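Side-chain contacts in beta-lactamase (Sphaerobacter thermophilus, PDB 4EWF), which probably hydrolyses beta-lactams to substituted beta-amino acids, as other members of the class A beta-lactamase family do: residues Y63-D67 against A68-A72; L144-K147 against M148-R151. One frame throughout, in Å; residues are numbered along the deposited sequence. Where two conformers were deposited one is given.

Contact 1: residues Y63-D67 against A68-A72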
loop_
_atom_site.group_PDB
_atom_site.type_symbol
_atom_site.label_atom_id
_atom_site.label_comp_id
_atom_site.label_asym_id
_atom_site.label_seq_id
_atom_site.Cartn_x
_atom_site.Cartn_y
_atom_site.Cartn_z
ATOM N N TYR A 63 9.889 -10.079 -6.216
ATOM C CA TYR A 63 10.179 -9.975 -7.646
ATOM C C TYR A 63 11.665 -9.778 -7.950
ATOM O O TYR A 63 12.150 -10.232 -8.991
ATOM C CB TYR A 63 9.316 -8.908 -8.337
ATOM C CG TYR A 63 7.895 -9.382 -8.567
ATOM C CD1 TYR A 63 7.509 -9.908 -9.800
ATOM C CD2 TYR A 63 6.955 -9.350 -7.545
ATOM C CE1 TYR A 63 6.217 -10.362 -10.016
ATOM C CE2 TYR A 63 5.660 -9.805 -7.748
ATOM C CZ TYR A 63 5.295 -10.311 -8.991
ATOM O OH TYR A 63 4.010 -10.772 -9.195
ATOM N N ARG A 64 12.393 -9.119 -7.049
ATOM C CA ARG A 64 13.841 -8.977 -7.227
ATOM C C ARG A 64 14.519 -10.340 -7.142
ATOM O O ARG A 64 15.483 -10.611 -7.858
ATOM C CB ARG A 64 14.445 -8.037 -6.181
ATOM C CG ARG A 64 14.076 -6.582 -6.369
ATOM C CD ARG A 64 15.024 -5.687 -5.603
ATOM N NE ARG A 64 14.653 -4.287 -5.747
ATOM C CZ ARG A 64 15.200 -3.295 -5.049
ATOM N NH1 ARG A 64 16.143 -3.552 -4.148
ATOM N NH2 ARG A 64 14.797 -2.045 -5.245
ATOM N N ALA A 65 14.000 -11.198 -6.264
ATOM C CA ALA A 65 14.493 -12.571 -6.160
ATOM C C ALA A 65 14.233 -13.324 -7.464
ATOM O O ALA A 65 15.079 -14.095 -7.934
ATOM C CB ALA A 65 13.817 -13.292 -4.982
ATOM N N VAL A 66 13.051 -13.110 -8.037
ATOM C CA VAL A 66 12.705 -13.705 -9.324
ATOM C C VAL A 66 13.625 -13.161 -10.419
ATOM O O VAL A 66 14.109 -13.922 -11.248
ATOM C CB VAL A 66 11.224 -13.459 -9.703
ATOM C CG1 VAL A 66 10.931 -13.997 -11.102
ATOM C CG2 VAL A 66 10.301 -14.106 -8.683
ATOM N N ASP A 67 13.883 -11.851 -10.407
ATOM C CA ASP A 67 14.811 -11.258 -11.381
ATOM C C ASP A 67 16.209 -11.880 -11.285
ATOM O O ASP A 67 16.850 -12.141 -12.299
ATOM C CB ASP A 67 14.926 -9.736 -11.205
ATOM C CG ASP A 67 13.648 -8.996 -11.575
ATOM O OD1 ASP A 67 12.794 -9.579 -12.276
ATOM O OD2 ASP A 67 13.506 -7.820 -11.166
ATOM N N ALA A 68 16.672 -12.111 -10.059
ATOM C CA ALA A 68 18.006 -12.657 -9.824
ATOM C C ALA A 68 18.038 -14.156 -10.105
ATOM O O ALA A 68 19.099 -14.792 -10.052
ATOM C CB ALA A 68 18.445 -12.378 -8.394
ATOM N N GLY A 69 16.866 -14.713 -10.397
ATOM C CA GLY A 69 16.752 -16.128 -10.701
ATOM C C GLY A 69 16.867 -16.994 -9.462
ATOM O O GLY A 69 17.130 -18.191 -9.562
ATOM N N GLU A 70 16.672 -16.393 -8.290
ATOM C CA GLU A 70 16.757 -17.135 -7.033
ATOM C C GLU A 70 15.508 -17.989 -6.801
ATOM O O GLU A 70 15.575 -19.028 -6.148
ATOM C CB GLU A 70 16.994 -16.195 -5.850
ATOM C CG GLU A 70 18.336 -15.470 -5.871
ATOM C CD GLU A 70 18.366 -14.269 -4.926
ATOM O OE1 GLU A 70 19.471 -13.741 -4.667
ATOM O OE2 GLU A 70 17.286 -13.853 -4.446
ATOM N N ARG A 71 14.370 -17.547 -7.329
ATOM C CA ARG A 71 13.158 -18.369 -7.321
ATOM C C ARG A 71 12.269 -18.018 -8.509
ATOM O O ARG A 71 12.584 -17.102 -9.264
ATOM C CB ARG A 71 12.403 -18.263 -5.992
ATOM C CG ARG A 71 12.472 -16.904 -5.337
ATOM C CD ARG A 71 11.873 -16.925 -3.928
ATOM N NE ARG A 71 12.805 -17.371 -2.890
ATOM C CZ ARG A 71 12.838 -18.601 -2.384
ATOM N NH1 ARG A 71 12.003 -19.535 -2.826
ATOM N NH2 ARG A 71 13.710 -18.900 -1.432
ATOM N N ALA A 72 11.184 -18.765 -8.687
ATOM C CA ALA A 72 10.286 -18.569 -9.823
ATOM C C ALA A 72 8.829 -18.513 -9.363
ATOM O O ALA A 72 8.460 -19.131 -8.357
ATOM C CB ALA A 72 10.485 -19.684 -10.864
#

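Contact 2: residues L144-K147 against M148-R151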
loop_
_atom_site.group_PDB
_atom_site.type_symbol
_atom_site.label_atom_id
_atom_site.label_comp_id
_atom_site.label_asym_id
_atom_site.label_seq_id
_atom_site.Cartn_x
_atom_site.Cartn_y
_atom_site.Cartn_z
ATOM N N LEU A 144 10.445 -3.305 7.839
ATOM C CA LEU A 144 9.693 -4.508 8.163
ATOM C C LEU A 144 10.493 -5.275 9.214
ATOM O O LEU A 144 11.602 -5.737 8.948
ATOM C CB LEU A 144 9.493 -5.379 6.917
ATOM C CG LEU A 144 8.850 -6.737 7.218
ATOM C CD1 LEU A 144 7.428 -6.520 7.685
ATOM C CD2 LEU A 144 8.876 -7.634 5.993
ATOM N N SER A 145 9.947 -5.389 10.418
ATOM C CA SER A 145 10.661 -6.028 11.513
ATOM C C SER A 145 9.765 -7.031 12.227
ATOM O O SER A 145 10.216 -7.757 13.100
ATOM C CB SER A 145 11.181 -4.973 12.502
ATOM O OG SER A 145 12.126 -4.110 11.866
ATOM N N ARG A 146 8.493 -7.083 11.829
ATOM C CA ARG A 146 7.479 -7.876 12.536
ATOM C C ARG A 146 6.535 -8.588 11.551
ATOM O O ARG A 146 5.947 -7.937 10.676
ATOM C CB ARG A 146 6.692 -6.943 13.470
ATOM C CG ARG A 146 5.475 -7.527 14.192
ATOM C CD ARG A 146 4.811 -6.428 15.036
ATOM N NE ARG A 146 3.402 -6.675 15.350
ATOM C CZ ARG A 146 2.976 -7.188 16.496
ATOM N NH1 ARG A 146 3.850 -7.519 17.438
ATOM N NH2 ARG A 146 1.678 -7.373 16.701
ATOM N N LYS A 147 6.393 -9.912 11.684
ATOM C CA LYS A 147 5.462 -10.669 10.846
ATOM C C LYS A 147 4.044 -10.200 11.123
ATOM O O LYS A 147 3.792 -9.481 12.101
ATOM C CB LYS A 147 5.554 -12.173 11.154
ATOM C CG LYS A 147 6.691 -12.909 10.438
ATOM C CD LYS A 147 6.594 -14.413 10.686
ATOM C CE LYS A 147 7.533 -15.221 9.802
ATOM N NZ LYS A 147 7.575 -16.661 10.246
HETATM N N MSE A 148 3.116 -10.613 10.270
HETATM C CA MSE A 148 1.731 -10.188 10.414
HETATM C C MSE A 148 1.059 -10.954 11.546
HETATM O O MSE A 148 1.172 -12.178 11.618
HETATM C CB MSE A 148 0.969 -10.394 9.105
HETATM C CG MSE A 148 1.595 -9.692 7.940
HETATM SE SE MSE A 148 1.715 -7.742 8.161
HETATM C CE MSE A 148 3.644 -7.594 8.132
ATOM N N LYS A 149 0.384 -10.224 12.435
ATOM C CA LYS A 149 -0.349 -10.839 13.546
ATOM C C LYS A 149 -1.804 -10.372 13.642
ATOM O O LYS A 149 -2.562 -10.882 14.455
ATOM C CB LYS A 149 0.374 -10.581 14.871
ATOM C CG LYS A 149 1.753 -11.209 14.934
ATOM C CD LYS A 149 2.631 -10.537 15.971
ATOM C CE LYS A 149 4.092 -10.942 15.794
ATOM N NZ LYS A 149 4.297 -12.416 15.925
ATOM N N GLY A 150 -2.180 -9.398 12.819
ATOM C CA GLY A 150 -3.522 -8.834 12.860
ATOM C C GLY A 150 -3.768 -7.807 13.965
ATOM O O GLY A 150 -4.905 -7.402 14.204
ATOM N N ARG A 151 -2.710 -7.382 14.648
ATOM C CA ARG A 151 -2.855 -6.414 15.736
ATOM C C ARG A 151 -1.634 -5.506 15.799
ATOM O O ARG A 151 -0.558 -5.870 15.309
ATOM C CB ARG A 151 -3.064 -7.126 17.075
ATOM C CG ARG A 151 -1.959 -8.107 17.427
ATOM C CD ARG A 151 -2.154 -8.667 18.824
ATOM N NE ARG A 151 -1.771 -10.075 18.909
ATOM C CZ ARG A 151 -0.540 -10.508 19.169
ATOM N NH1 ARG A 151 -0.292 -11.813 19.227
ATOM N NH2 ARG A 151 0.443 -9.639 19.372
HETATM O O HOH W 1 0.794 -6.829 19.857
#

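Contact 1: residues Y63-D67 against A68-A72
Ala65 and Val66, in the last turn of helix 55-67, meet the chain as it folds back over them in residues 68-72. The apolar part of the contact is small: the methyl of Ala65 touches CG of Arg71, with its CB 3.9 Å from that carbon. Apart from this, the carboxylate of Glu70 makes van der Waals contact with the same alanine, its OE2 lying 3.5 Å from Ala65 CA and close to CB as well. The CG of Glu70 stands anti to the carbonyl carbon (chi1 -65°), which together with the extended chain beyond carries OE2 to Ala65.

Backbone bonds close the helix. Ala68 N still makes an ordinary helical bond to Arg64 O, 2.9 Å long. The next two amides turn back differently: Glu70 N donates to Ala65 O at 2.8 Å, and Gly69 N to Val66 O at 3.0 Å, the latter approaching from above the carbonyl plane. With Gly69 at positive phi (75°), this pair of bonds makes a Schellman motif, the classical C-terminal helix stop, in which glycine suits the backbone turn.

A third kind of contact is made by carbonyl oxygen on carbon. Arg71 O receives Val66 CA in a CA-H...O contact of 3.4 Å, nearly straight at 166°, and both valine methyls lie close to the same oxygen.

The polar ends of the helical residues look elsewhere: Arg64 bonds to Ala179 O and Ser136 OG, while Asp67 accepts from Ser181 N and pairs with Ser184 OG.

Contact 2: residues L144-K147 against M148-R151
Met148, present as selenomethionine, folds its end back on the residues before it, and its CE comes 3.4 Å from Arg146 O and 4.0 Å from Leu144 CD1. Two successive bends bring this about: chi2 near -60° and chi3 at 117° turn the methyl towards the preceding backbone. The Leu144 and Met148 side chains cross at about a right angle, CE touching CD1. This is the close-packed part, for Leu144 also lies on Ile122, Leu127 and Val130, and the polar backbone is taken up as well, Asn160 binding Arg146 O and Asn119 accepting from Met148 N. The segment lies between helix 127-136 and strand 161-162, in the region that probably corresponds to the omega loop of class A enzymes, and Met148 touches residues of what is probably the SxxK active-site motif.

Arg146 is buried too, and links this part to the open side, which is formed by the partly exposed Lys149 and the exposed Arg151. In the conformer described, one of two modelled for Arg146, the guanidinium has Lys149 CD over one face, 3.4 Å from its CZ, and the two side chains cross at about a right angle. Its NH2 donates to Arg151 O at 3.0 Å, somewhat bent (149°), coming from above the carbonyl plane. On the solvent side the NH2 of Arg151 lies 3.7 Å from Arg146 NH2, and a water accepts from both, at 2.9 Å from Arg151 NH2 but only weakly from Arg146 NH2.

The two guanidinium groups, both positive, would tend to repel each other; the salt bridge from Arg146 NH1 to Glu157, the shared water and the carbonyl of Arg151 probably ease this, while Lys147 sends its own charge off to Asp123.

Overall arrangement
Both contacts are local, each within one unbroken piece of chain, and their nearest atoms are about 12 Å apart, with centres about 24 Å apart. Contact 1 sits at the surface, its centre about 22 Å from the centre of the chain, and ends helix 55-67; contact 2 lies deeper, its centre at about 15 Å, in the loop between helix 127-136 and strand 161-162. They share no secondary-structure element. Main-chain amides and carbonyls do most of the work at the helix end, with side chains secondary. In residues 144-151 the roles are reversed: side chains dominate, a buried arginine meets two more exposed cationic side chains beside an apolar patch, and surrounding asparagines and acidic residues add further polar partners.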